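Valine-pyruvate aminotransferase (Salmonella typhimurium, PDB 3G7Q) catalyses the pyridoxal-phosphate-dependent transfer of an amino group from valine to pyruvate, and is involved in the biosynthesis of alanine. Local coordinates at residues L54-M58 and M285-M289; P192-V196 and H334-G338; A221-P227 and C245-L251; I340-F346 and Q386-Y392; F346-I351 and I410-W414. One frame throughout, in Å; residues are numbered along the deposited sequence.

How the contacts relate
Contact 4 joins contacts 2 and 3, which stay about 5 Å apart at their nearest atoms. Contact 2 meets contact 4 directly, with centres about 10 Å apart: His334 N probably bonds to Trp343 O, and Pro192 packs on Arg389, Trp343 and Phe341. Contact 3 reaches contact 4 where the hydroxyl of Tyr222 touches Phe341. Judged from relatives, this region probably surrounds the pyridoxal phosphate site, with Lys250 from contact 3 and Arg389 from contact 4. Contact 1 adjoins contact 3 through Gly286 and Leu248 and lies on the dimer side. Contact 5 shares Phe346 with contact 4, its centre about 49 Å from that of contact 1.

Contact 1: residues L54-M58 and M285-M289; sequences LLTDM and MGPAM
Met58 drives its methyl group into the base of helix 285-295, and that is the tight part of this contact. Its CE lies 3.5 Å from Ala288 CB and 4.0 Å from the CE of Met285. The side chain of Met58 runs straight out to its selenium and bends only at the last bond (chi3 68°), which turns the methyl onto Ala288. All the methionines here were modelled as selenomethionine. Met58 SE rests 3.9 Å from Met289 CG, where the two side chains cross at about a right angle. One turn away, Leu55 sets CD2 against two methionine methyls: it is 3.6 Å from Met285 CE and 4.1 Å from Met289 CE.

Packing eases toward Leu54, whose CD2 approaches Met289 CE to 4.1 Å and whose side chain also leans on Glu292 and Met293 further along that helix. The far side of helix 45-61 is different again: Thr56 and Asp57 take no part and are partly exposed, and Asp57 OD2 forms a salt bridge with Arg296.

The two short segments run at 97° to each other with axes 12.0 Å apart, a distance that long, flexible methionines and leucines span without any hydrogen bond across. Leu68 of the second subunit packs on Leu55, Met285 and Met289, so the apolar cluster continues across the subunit boundary. It is a near-perpendicular helix-helix packing at the dimer interface of a class I aminotransferase.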
# COMPACT_ATOMS: atom_id res chain seq x y z
N LEU A 54 24.44 -2.01 -7.00
CA LEU A 54 23.61 -3.11 -6.55
C LEU A 54 22.53 -3.43 -7.59
O LEU A 54 22.30 -4.60 -7.93
CB LEU A 54 22.95 -2.76 -5.24
CG LEU A 54 22.08 -3.83 -4.61
CD1 LEU A 54 22.90 -5.11 -4.28
CD2 LEU A 54 21.38 -3.27 -3.38
N LEU A 55 21.87 -2.40 -8.08
CA LEU A 55 20.82 -2.60 -9.09
C LEU A 55 21.39 -3.20 -10.36
O LEU A 55 20.78 -4.07 -10.98
CB LEU A 55 20.12 -1.27 -9.37
CG LEU A 55 19.20 -0.80 -8.23
CD1 LEU A 55 18.82 0.67 -8.44
CD2 LEU A 55 17.92 -1.70 -8.12
N THR A 56 22.58 -2.74 -10.76
CA THR A 56 23.23 -3.29 -11.93
C THR A 56 23.46 -4.78 -11.75
O THR A 56 23.15 -5.58 -12.65
CB THR A 56 24.54 -2.54 -12.26
OG1 THR A 56 24.22 -1.17 -12.60
CG2 THR A 56 25.30 -3.21 -13.40
N ASP A 57 23.97 -5.18 -10.59
CA ASP A 57 24.21 -6.61 -10.32
C ASP A 57 22.92 -7.42 -10.31
O ASP A 57 22.87 -8.53 -10.85
CB ASP A 57 24.89 -6.81 -8.97
CG ASP A 57 26.30 -6.24 -8.90
OD1 ASP A 57 26.92 -5.98 -9.95
OD2 ASP A 57 26.78 -6.06 -7.78
N MSE A 58 21.90 -6.87 -9.66
CA MSE A 58 20.61 -7.55 -9.54
C MSE A 58 19.89 -7.70 -10.87
O MSE A 58 19.27 -8.74 -11.09
CB MSE A 58 19.71 -6.83 -8.52
CG MSE A 58 20.23 -6.94 -7.10
SE MSE A 58 19.12 -5.96 -5.86
CE MSE A 58 17.44 -7.10 -5.96
N MSE A 285 10.67 -5.00 -5.19
CA MSE A 285 12.02 -4.49 -5.33
C MSE A 285 12.69 -4.17 -3.97
O MSE A 285 13.85 -4.53 -3.75
CB MSE A 285 12.00 -3.29 -6.26
CG MSE A 285 13.27 -3.09 -6.99
SE MSE A 285 13.69 -4.57 -8.23
CE MSE A 285 15.35 -4.27 -7.96
N GLY A 286 11.94 -3.54 -3.06
CA GLY A 286 12.43 -3.22 -1.71
C GLY A 286 12.89 -4.46 -0.96
O GLY A 286 14.06 -4.54 -0.57
N PRO A 287 11.98 -5.42 -0.74
CA PRO A 287 12.39 -6.66 -0.10
C PRO A 287 13.58 -7.35 -0.76
O PRO A 287 14.46 -7.86 -0.04
CB PRO A 287 11.14 -7.53 -0.18
CG PRO A 287 10.01 -6.57 -0.27
CD PRO A 287 10.53 -5.38 -0.99
N ALA A 288 13.65 -7.35 -2.10
CA ALA A 288 14.75 -8.02 -2.79
C ALA A 288 16.06 -7.30 -2.52
O ALA A 288 17.10 -7.94 -2.26
CB ALA A 288 14.47 -8.13 -4.32
N MSE A 289 16.03 -5.97 -2.57
CA MSE A 289 17.23 -5.19 -2.28
C MSE A 289 17.69 -5.40 -0.85
O MSE A 289 18.89 -5.52 -0.60
CB MSE A 289 16.99 -3.70 -2.54
CG MSE A 289 16.83 -3.43 -4.04
SE MSE A 289 16.38 -1.60 -4.33
CE MSE A 289 18.18 -0.75 -4.17

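Contact 2: residues P192-V196 and H334-G338; sequences PTGNV and HKPEG
Thr193, Gly194 and Val196 belong to the loop between strand 181-187 and helix 199-211, and they dock on the turn His334-Gly338 that joins strands 332-334 and 341-345. Gly194 O accepts from Glu337 N at 2.9 Å in a bent bond (131° at the hydrogen), and Gly194 CA comes within 3.1 Å of Gly338 O. Val196 N in return donates to Glu337 OE1 at 2.9 Å, reaching it from above the carboxylate plane. Lys167 makes a salt bridge to that same oxygen and also bonds Asn195 OD1, so Lys167 ties Glu337 and Asn195 together. The cis peptide before Pro192 and the sequence up to Gly194 fit the NPTG motif of class I aminotransferases, which here is seated on the sheet carrying strand 341-345. Thr193 CB sits squarely over the imidazole of His334, 4.0 Å from the ring centroid. Two bonds fix the rotation of that ring: ND1 donates to Lys335 O at 3.0 Å, and NE2 bonds with Tyr168 N. Asn195 OD1 meets the ring at its edge, 3.2 Å from His334 CE1. A water ties Thr193 O to His334 O, 2.7 Å from the latter.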
# COMPACT_ATOMS: atom_id res chain seq x y z
N PRO A 192 8.78 15.04 14.83
CA PRO A 192 9.56 16.15 14.25
C PRO A 192 10.71 16.78 15.01
O PRO A 192 11.33 17.70 14.48
CB PRO A 192 8.46 17.23 14.15
CG PRO A 192 7.73 17.08 15.46
CD PRO A 192 7.71 15.56 15.71
N THR A 193 11.02 16.28 16.18
CA THR A 193 11.99 16.93 17.08
C THR A 193 13.42 16.47 17.03
O THR A 193 14.32 17.18 17.46
CB THR A 193 11.53 16.68 18.53
OG1 THR A 193 11.35 15.28 18.74
CG2 THR A 193 10.18 17.38 18.80
N GLY A 194 13.63 15.26 16.53
CA GLY A 194 14.91 14.61 16.62
C GLY A 194 15.15 14.08 18.04
O GLY A 194 16.28 13.67 18.39
N ASN A 195 14.12 14.09 18.89
CA ASN A 195 14.29 13.60 20.24
C ASN A 195 14.54 12.10 20.30
O ASN A 195 13.98 11.34 19.51
CB ASN A 195 13.04 13.87 21.06
CG ASN A 195 13.25 13.59 22.55
OD1 ASN A 195 14.26 14.03 23.13
ND2 ASN A 195 12.32 12.84 23.15
N VAL A 196 15.35 11.70 21.27
CA VAL A 196 15.56 10.29 21.57
C VAL A 196 15.13 10.07 23.01
O VAL A 196 15.81 10.47 23.97
CB VAL A 196 17.01 9.85 21.29
CG1 VAL A 196 17.28 8.46 21.90
CG2 VAL A 196 17.26 9.84 19.79
N HIS A 334 15.58 22.09 19.36
CA HIS A 334 15.53 20.83 20.12
C HIS A 334 16.85 20.11 19.88
O HIS A 334 17.36 20.09 18.75
CB HIS A 334 14.38 19.92 19.69
CG HIS A 334 14.13 18.80 20.65
ND1 HIS A 334 14.94 17.69 20.74
CD2 HIS A 334 13.17 18.64 21.60
CE1 HIS A 334 14.49 16.89 21.69
NE2 HIS A 334 13.42 17.44 22.24
N LYS A 335 17.43 19.55 20.93
CA LYS A 335 18.68 18.78 20.76
C LYS A 335 18.50 17.75 19.64
O LYS A 335 17.59 16.97 19.65
CB LYS A 335 19.07 18.09 22.06
CG LYS A 335 20.41 17.40 21.92
CD LYS A 335 20.78 16.71 23.20
CE LYS A 335 22.22 16.21 23.08
NZ LYS A 335 22.63 15.59 24.37
N PRO A 336 19.35 17.81 18.60
CA PRO A 336 19.16 16.92 17.47
C PRO A 336 19.78 15.55 17.76
O PRO A 336 20.95 15.31 17.48
CB PRO A 336 19.90 17.66 16.34
CG PRO A 336 20.90 18.36 16.96
CD PRO A 336 20.45 18.75 18.36
N GLU A 337 18.99 14.65 18.33
CA GLU A 337 19.51 13.33 18.73
C GLU A 337 19.38 12.25 17.65
O GLU A 337 19.98 11.17 17.78
CB GLU A 337 18.85 12.90 20.06
CG GLU A 337 19.18 13.84 21.21
CD GLU A 337 18.62 13.37 22.51
OE1 GLU A 337 17.40 13.25 22.64
OE2 GLU A 337 19.43 13.10 23.43
N GLY A 338 18.68 12.55 16.57
CA GLY A 338 18.53 11.66 15.45
C GLY A 338 17.53 12.22 14.48
O GLY A 338 17.02 13.34 14.66
O HOH W 1 15.82 19.68 16.53
O HOH W 2 18.47 11.09 24.88

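Contact 3: residues A221-P227 and C245-L251; sequences AYGVPFP and CMSLSKL
Ala221 and Met246 bring their CA atoms to 4.8 Å, and Pro227 and Leu251 theirs to 5.1 Å, yet no direct hydrogen bond joins the loop to the strand end and 3-10 turn. Water does the bridging: one molecule donates to Ala221 O at 2.7 Å and to Ser247 O at 2.8 Å while accepting from Lys250 N at 3.0 Å, and a second links Phe226 O with Ser247 N. Among the side chains, the selenomethionine Met246 bends at its last torsion (chi3 84°) and lays CE over the middle of the Phe226 ring, 3.7 Å from the centroid; its selenium stands obliquely beside the ring, a Met-aromatic contact. The same methyl is pressed against Pro225, with CE only 3.4 Å from Pro225 CD. Cis peptides precede both Pro225 and Pro227, on either side of Phe226 in the sequence. The stretch Ser247-Lys250 reads SLSK and begins at the end of strand 242-247 of the large mixed sheet, where class I aminotransferases carry the lysine that holds pyridoxal phosphate; Lys250 is probably that residue. Its aliphatic chain slants across the Tyr222 ring in an off-centre CH-pi contact, and Lys250 CE reaches 3.4 Å from Tyr222 OH. Lys250 NZ itself bonds to Gly39 O. Pro227 runs alongside the base of Lys250, its CG against the lysine CB.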
# COMPACT_ATOMS: atom_id res chain seq x y z
N ALA A 221 11.80 4.09 12.44
CA ALA A 221 12.12 4.48 11.05
C ALA A 221 13.51 5.09 10.86
O ALA A 221 14.07 4.99 9.76
CB ALA A 221 11.07 5.45 10.48
N TYR A 222 14.05 5.74 11.90
CA TYR A 222 15.34 6.38 11.81
C TYR A 222 16.43 5.74 12.65
O TYR A 222 17.57 6.18 12.59
CB TYR A 222 15.22 7.87 12.25
CG TYR A 222 14.36 8.68 11.31
CD1 TYR A 222 14.90 9.24 10.15
CD2 TYR A 222 13.02 8.86 11.57
CE1 TYR A 222 14.12 9.96 9.30
CE2 TYR A 222 12.24 9.60 10.71
CZ TYR A 222 12.81 10.13 9.57
OH TYR A 222 12.05 10.85 8.72
N GLY A 223 16.09 4.72 13.42
CA GLY A 223 17.02 4.15 14.37
C GLY A 223 17.88 2.98 13.91
O GLY A 223 18.08 2.75 12.73
N VAL A 224 18.41 2.30 14.91
CA VAL A 224 19.32 1.17 14.78
C VAL A 224 18.50 -0.10 14.66
O VAL A 224 17.51 -0.23 15.34
CB VAL A 224 20.22 1.15 16.05
CG1 VAL A 224 20.73 -0.21 16.36
CG2 VAL A 224 21.32 2.20 15.92
N PRO A 225 18.98 -1.10 13.90
CA PRO A 225 20.22 -1.21 13.16
C PRO A 225 20.25 -0.52 11.79
O PRO A 225 21.33 -0.37 11.25
CB PRO A 225 20.38 -2.74 13.00
CG PRO A 225 19.01 -3.25 13.03
CD PRO A 225 18.25 -2.37 13.95
N PHE A 226 19.10 -0.13 11.24
CA PHE A 226 19.04 0.62 9.98
C PHE A 226 17.83 1.54 10.03
O PHE A 226 16.78 1.13 10.49
CB PHE A 226 18.98 -0.31 8.76
CG PHE A 226 17.81 -1.23 8.75
CD1 PHE A 226 16.61 -0.84 8.19
CD2 PHE A 226 17.91 -2.49 9.33
CE1 PHE A 226 15.52 -1.69 8.21
CE2 PHE A 226 16.83 -3.33 9.33
CZ PHE A 226 15.65 -2.93 8.78
N PRO A 227 17.94 2.76 9.50
CA PRO A 227 19.10 3.36 8.81
C PRO A 227 20.18 3.96 9.69
O PRO A 227 21.21 4.41 9.18
CB PRO A 227 18.44 4.44 7.96
CG PRO A 227 17.34 4.93 8.85
CD PRO A 227 16.79 3.68 9.49
N CYS A 245 8.30 -0.77 14.61
CA CYS A 245 8.10 -0.47 13.19
C CYS A 245 9.41 0.04 12.60
O CYS A 245 10.02 0.96 13.15
CB CYS A 245 7.02 0.57 12.99
SG CYS A 245 5.43 0.00 13.68
N MSE A 246 9.83 -0.58 11.50
CA MSE A 246 11.04 -0.20 10.80
C MSE A 246 10.68 0.06 9.35
O MSE A 246 9.59 -0.27 8.89
CB MSE A 246 12.12 -1.29 10.95
CG MSE A 246 12.51 -1.55 12.42
SE MSE A 246 13.91 -2.88 12.49
CE MSE A 246 15.51 -1.31 12.16
N SER A 247 11.62 0.62 8.60
CA SER A 247 11.33 0.97 7.22
C SER A 247 12.60 1.03 6.42
O SER A 247 13.67 1.24 6.96
CB SER A 247 10.66 2.35 7.19
OG SER A 247 10.40 2.78 5.85
N LEU A 248 12.49 0.82 5.13
CA LEU A 248 13.62 0.92 4.22
C LEU A 248 13.80 2.34 3.65
O LEU A 248 14.87 2.69 3.22
CB LEU A 248 13.36 -0.04 3.06
CG LEU A 248 14.44 -0.39 2.07
CD1 LEU A 248 15.72 -0.87 2.73
CD2 LEU A 248 13.84 -1.50 1.16
N SER A 249 12.77 3.17 3.71
CA SER A 249 12.81 4.45 3.00
C SER A 249 13.91 5.41 3.43
O SER A 249 14.56 6.03 2.57
CB SER A 249 11.46 5.16 3.08
OG SER A 249 11.23 5.66 4.37
N LYS A 250 14.18 5.49 4.73
CA LYS A 250 15.18 6.44 5.22
C LYS A 250 16.63 5.96 4.98
O LYS A 250 17.59 6.68 5.29
CB LYS A 250 14.88 6.86 6.65
CG LYS A 250 13.41 7.27 6.89
CD LYS A 250 12.91 8.43 6.01
CE LYS A 250 11.41 8.65 6.19
NZ LYS A 250 10.95 9.78 5.37
N LEU A 251 16.77 4.76 4.41
CA LEU A 251 18.05 4.27 3.94
C LEU A 251 18.43 4.98 2.64
O LEU A 251 19.55 4.84 2.16
CB LEU A 251 17.98 2.76 3.66
CG LEU A 251 19.32 2.02 3.51
CD1 LEU A 251 19.95 1.86 4.86
CD2 LEU A 251 19.13 0.66 2.85
O HOH W 3 13.79 4.03 7.28
O HOH W 4 13.92 1.45 10.25

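Contact 4: residues I340-F346 and Q386-Y392; sequences IFLWLWF and QCMRMNY
Leu342, Leu344, Met388 and Met390 build the apolar face of two antiparallel strands, 341-345 and 387-391, neighbouring strands of the mixed sheet in the smaller domain. The strands run 157° apart. Leu344 CD1 touches Met390 SE at 4.0 Å (both methionines are selenomethionine), and Leu342 CB lies 3.9 Å from Met390 CG. Helix 299-325 covers Leu342. Further along, Phe346 turns a ring edge to Met388, CE2 to CG 3.8 Å, beneath helix 353-362. Leu342 pairs with Met390 and Leu344 with Met388, each through two backbone hydrogen bonds.

On the reverse face Cys387 is set against two indoles: its CB sits 3.4 Å from Trp343 CZ2, and its SG lies obliquely beside the five-membered rings of both Trp343 and Trp345. Toward Arg389 this face becomes polar. The arginine chain is bent about its CG-CD bond, and Phe341 sets CE1 over the face of the Arg389 guanidinium, planes 24° apart, 3.5 Å from Arg389 CZ. Bonds to Asn191 and Gly37 hold the two terminal nitrogens of Arg389. Its place in the fold is consistent with the arginine that receives the substrate carboxylate in class I aminotransferases. At the far end Gln386 and Trp345 lie side by side, amide and indole nearly coplanar, and Trp345 NE1 donates to a lone pair of Gln386 OE1 at 3.1 Å.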
# COMPACT_ATOMS: atom_id res chain seq x y z
N ILE A 340 16.08 13.51 10.69
CA ILE A 340 16.52 14.43 9.62
C ILE A 340 15.93 15.84 9.71
O ILE A 340 15.95 16.60 8.72
CB ILE A 340 16.18 13.79 8.22
CG1 ILE A 340 14.67 13.61 8.00
CG2 ILE A 340 16.98 12.45 8.04
CD1 ILE A 340 14.26 13.16 6.55
N PHE A 341 15.42 16.16 10.89
CA PHE A 341 14.75 17.43 11.13
C PHE A 341 15.40 18.26 12.23
O PHE A 341 16.08 17.74 13.09
CB PHE A 341 13.31 17.18 11.59
CG PHE A 341 12.54 16.26 10.68
CD1 PHE A 341 12.01 16.72 9.48
CD2 PHE A 341 12.40 14.92 11.00
CE1 PHE A 341 11.34 15.85 8.63
CE2 PHE A 341 11.72 14.04 10.13
CZ PHE A 341 11.20 14.50 8.97
N LEU A 342 15.14 19.56 12.17
CA LEU A 342 15.39 20.44 13.28
C LEU A 342 14.02 21.02 13.70
O LEU A 342 13.19 21.42 12.86
CB LEU A 342 16.39 21.54 12.96
CG LEU A 342 17.83 21.08 12.79
CD1 LEU A 342 18.70 22.28 12.31
CD2 LEU A 342 18.40 20.48 14.08
N TRP A 343 13.80 21.02 15.00
CA TRP A 343 12.58 21.56 15.60
C TRP A 343 12.97 22.85 16.27
O TRP A 343 13.78 22.86 17.25
CB TRP A 343 12.02 20.55 16.58
CG TRP A 343 10.79 20.90 17.34
CD1 TRP A 343 10.70 21.24 18.65
CD2 TRP A 343 9.44 20.83 16.85
NE1 TRP A 343 9.39 21.41 19.00
CE2 TRP A 343 8.60 21.16 17.92
CE3 TRP A 343 8.87 20.53 15.61
CZ2 TRP A 343 7.20 21.20 17.80
CZ3 TRP A 343 7.48 20.55 15.49
CH2 TRP A 343 6.67 20.89 16.58
N LEU A 344 12.38 23.93 15.76
CA LEU A 344 12.71 25.28 16.19
C LEU A 344 11.61 25.84 17.07
O LEU A 344 10.44 25.85 16.67
CB LEU A 344 12.88 26.19 14.98
CG LEU A 344 13.82 25.65 13.87
CD1 LEU A 344 13.90 26.64 12.68
CD2 LEU A 344 15.20 25.27 14.42
N TRP A 345 11.99 26.30 18.26
CA TRP A 345 11.09 26.92 19.22
C TRP A 345 11.47 28.40 19.34
O TRP A 345 12.50 28.72 19.91
CB TRP A 345 11.16 26.21 20.56
CG TRP A 345 10.39 26.85 21.68
CD1 TRP A 345 9.29 27.66 21.58
CD2 TRP A 345 10.62 26.65 23.08
NE1 TRP A 345 8.87 28.04 22.84
CE2 TRP A 345 9.66 27.43 23.78
CE3 TRP A 345 11.54 25.91 23.82
CZ2 TRP A 345 9.61 27.48 25.17
CZ3 TRP A 345 11.50 25.98 25.22
CH2 TRP A 345 10.55 26.78 25.87
N PHE A 346 10.63 29.27 18.78
CA PHE A 346 10.83 30.71 18.78
C PHE A 346 10.23 31.18 20.08
O PHE A 346 9.08 31.61 20.17
CB PHE A 346 10.18 31.33 17.54
CG PHE A 346 10.65 30.69 16.25
CD1 PHE A 346 11.98 30.75 15.88
CD2 PHE A 346 9.76 30.00 15.43
CE1 PHE A 346 12.41 30.16 14.71
CE2 PHE A 346 10.19 29.42 14.26
CZ PHE A 346 11.51 29.49 13.90
N GLN A 386 4.47 28.21 18.87
CA GLN A 386 5.75 28.90 18.84
C GLN A 386 6.84 28.05 18.19
O GLN A 386 7.98 28.46 18.18
CB GLN A 386 6.17 29.26 20.26
CG GLN A 386 5.20 30.19 20.94
CD GLN A 386 5.50 30.47 22.40
OE1 GLN A 386 6.54 30.09 22.96
NE2 GLN A 386 4.57 31.17 23.03
N CYS A 387 6.47 26.89 17.62
CA CYS A 387 7.44 25.97 17.04
C CYS A 387 7.21 25.73 15.56
O CYS A 387 6.08 25.91 15.06
CB CYS A 387 7.41 24.62 17.76
SG CYS A 387 7.75 24.61 19.53
N MSE A 388 8.26 25.32 14.88
CA MSE A 388 8.20 24.91 13.49
C MSE A 388 9.17 23.78 13.24
O MSE A 388 10.20 23.68 13.90
CB MSE A 388 8.55 26.04 12.53
CG MSE A 388 7.61 27.24 12.63
SE MSE A 388 7.72 28.39 11.05
CE MSE A 388 6.62 27.13 10.23
N ARG A 389 8.84 22.93 12.27
CA ARG A 389 9.77 21.88 11.87
C ARG A 389 10.40 22.23 10.52
O ARG A 389 9.71 22.66 9.59
CB ARG A 389 9.04 20.56 11.68
CG ARG A 389 9.96 19.36 11.48
CD ARG A 389 9.18 18.12 10.97
NE ARG A 389 8.86 18.18 9.54
CZ ARG A 389 8.11 17.28 8.89
NH1 ARG A 389 7.59 16.24 9.53
NH2 ARG A 389 7.87 17.43 7.59
N MSE A 390 11.70 22.00 10.41
CA MSE A 390 12.41 22.09 9.14
C MSE A 390 13.20 20.80 8.90
O MSE A 390 13.53 20.07 9.85
CB MSE A 390 13.36 23.28 9.10
CG MSE A 390 14.42 23.29 10.15
SE MSE A 390 15.77 24.69 9.67
CE MSE A 390 16.76 23.75 8.36
N ASN A 391 13.53 20.56 7.63
CA ASN A 391 14.34 19.41 7.19
C ASN A 391 15.73 19.97 6.93
O ASN A 391 15.85 20.95 6.19
CB ASN A 391 13.71 18.81 5.94
CG ASN A 391 14.43 17.57 5.45
OD1 ASN A 391 15.66 17.54 5.42
ND2 ASN A 391 13.65 16.55 5.02
N TYR A 392 16.76 19.41 7.56
CA TYR A 392 18.15 19.95 7.41
C TYR A 392 18.97 19.33 6.27
O TYR A 392 20.16 19.65 6.11
CB TYR A 392 18.93 19.85 8.73
CG TYR A 392 19.23 18.45 9.23
CD1 TYR A 392 20.30 17.71 8.71
CD2 TYR A 392 18.48 17.88 10.25
CE1 TYR A 392 20.58 16.44 9.15
CE2 TYR A 392 18.79 16.62 10.73
CZ TYR A 392 19.82 15.90 10.16
OH TYR A 392 20.10 14.62 10.62

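Contact 5: residues F346-I351 and I410-W414; sequences FKDLPI and IERAW
Pro350 points CD onto the face of the Trp414 indole. That atom stands over the six-membered ring, 3.9 Å from the centroid and 15° off the normal, in a CH-pi contact. Pro350 CG meanwhile settles against the helix backbone, 3.6 Å from Ala413 O. The edge of that same ring slots beside a type II turn running from Phe346 to Leu349, closed by Leu349 N to Phe346 O: Trp414 CZ2 has Lys347 O at its edge, 3.6 Å away.

Leu349 is the bump that fills the notch between Trp414, the adjacent Ala413 and Ile410 one turn back. Leu349 starts out pointing away from the helix, but with CG anti to the backbone N (chi1 -169°) the branch swings back, so that Leu349 CD1 comes 3.8 Å from Trp414 NE1, 4.2 Å from Ala413 CB and 3.8 Å from Ile410 CD1. On the next side of the helix the small Ala413 leaves room for Ile351, whose CD1 meets Ala413 CB at 3.8 Å. Ile410 was modelled in two conformers; in one, its CD1 points onto the face of Phe346.

Outward, the contact becomes exposed. Lys347 and the exposed Asp348 sit at the rim of the turn, paired by a salt bridge, NZ to OD2 3.0 Å, and Arg330 makes a cation-pi contact with Trp414. The loop leaves strand 341-345 and leads into helix 353-362, whose Leu356 touches both Phe346 and Ile410, so the C-terminal helix 396-416 packs its last turns against this strand-helix connection.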
# COMPACT_ATOMS: atom_id res chain seq x y z
N PHE A 346 10.63 29.27 18.78
CA PHE A 346 10.83 30.71 18.78
C PHE A 346 10.23 31.18 20.08
O PHE A 346 9.08 31.61 20.17
CB PHE A 346 10.18 31.33 17.54
CG PHE A 346 10.65 30.69 16.25
CD1 PHE A 346 11.98 30.75 15.88
CD2 PHE A 346 9.76 30.00 15.43
CE1 PHE A 346 12.41 30.16 14.71
CE2 PHE A 346 10.19 29.42 14.26
CZ PHE A 346 11.51 29.49 13.90
N LYS A 347 11.02 31.04 21.15
CA LYS A 347 10.45 31.19 22.51
C LYS A 347 9.80 32.55 22.72
O LYS A 347 10.40 33.57 22.44
CB LYS A 347 11.47 30.87 23.61
CG LYS A 347 10.90 30.93 25.04
CD LYS A 347 11.81 30.29 26.11
CE LYS A 347 11.13 30.31 27.50
NZ LYS A 347 10.92 31.70 27.97
N ASP A 348 8.55 32.52 23.16
CA ASP A 348 7.75 33.72 23.41
C ASP A 348 7.52 34.59 22.15
O ASP A 348 7.22 35.78 22.27
CB ASP A 348 8.35 34.56 24.56
CG ASP A 348 8.50 33.77 25.84
OD1 ASP A 348 7.62 32.93 26.16
OD2 ASP A 348 9.51 33.96 26.51
N LEU A 349 7.64 34.00 20.95
CA LEU A 349 7.35 34.74 19.71
C LEU A 349 6.02 35.45 19.89
O LEU A 349 5.04 34.84 20.36
CB LEU A 349 7.25 33.77 18.52
CG LEU A 349 7.19 34.37 17.11
CD1 LEU A 349 8.50 35.10 16.81
CD2 LEU A 349 6.94 33.26 16.05
N PRO A 350 5.94 36.76 19.57
CA PRO A 350 4.67 37.46 19.79
C PRO A 350 3.60 37.31 18.69
O PRO A 350 2.62 38.06 18.69
CB PRO A 350 5.11 38.93 19.93
CG PRO A 350 6.32 39.02 19.15
CD PRO A 350 6.98 37.66 19.09
N ILE A 351 3.81 36.38 17.77
CA ILE A 351 2.85 36.00 16.77
C ILE A 351 2.89 34.48 16.75
O ILE A 351 3.83 33.88 17.28
CB ILE A 351 3.15 36.54 15.33
CG1 ILE A 351 4.45 35.99 14.73
CG2 ILE A 351 3.08 38.10 15.30
CD1 ILE A 351 4.58 36.31 13.25
N ILE A 410 11.37 36.72 11.83
CA ILE A 410 11.38 36.68 13.29
C ILE A 410 11.66 38.10 13.81
O ILE A 410 10.96 38.59 14.68
CB ILE A 410 12.40 35.67 13.84
CG1 ILE A 410 12.02 34.21 13.52
CG2 ILE A 410 12.58 35.83 15.36
CD1 ILE A 410 10.71 33.74 14.08
N GLU A 411 12.66 38.78 13.24
CA GLU A 411 12.98 40.15 13.65
C GLU A 411 11.79 41.06 13.41
O GLU A 411 11.50 41.90 14.26
CB GLU A 411 14.20 40.68 12.87
CG GLU A 411 14.45 42.18 12.90
CD GLU A 411 14.77 42.78 14.26
OE1 GLU A 411 15.18 42.02 15.16
OE2 GLU A 411 14.64 44.04 14.42
N ARG A 412 11.16 40.94 12.26
CA ARG A 412 9.98 41.75 11.97
C ARG A 412 8.88 41.55 13.02
O ARG A 412 8.29 42.52 13.48
CB ARG A 412 9.41 41.44 10.59
CG ARG A 412 8.22 42.29 10.21
CD ARG A 412 7.64 41.89 8.87
NE ARG A 412 8.59 42.04 7.79
N ALA A 413 8.59 40.30 13.38
CA ALA A 413 7.56 39.99 14.39
C ALA A 413 7.87 40.67 15.73
O ALA A 413 7.01 41.28 16.37
CB ALA A 413 7.43 38.46 14.57
N TRP A 414 9.11 40.57 16.17
CA TRP A 414 9.53 41.19 17.44
C TRP A 414 9.54 42.71 17.37
O TRP A 414 9.31 43.39 18.36
CB TRP A 414 10.90 40.68 17.87
CG TRP A 414 10.89 39.31 18.47
CD1 TRP A 414 11.16 38.14 17.83
CD2 TRP A 414 10.57 38.97 19.81
NE1 TRP A 414 11.07 37.09 18.71
CE2 TRP A 414 10.70 37.57 19.93
CE3 TRP A 414 10.18 39.73 20.93
CZ2 TRP A 414 10.47 36.90 21.14
CZ3 TRP A 414 9.94 39.06 22.14
CH2 TRP A 414 10.09 37.65 22.22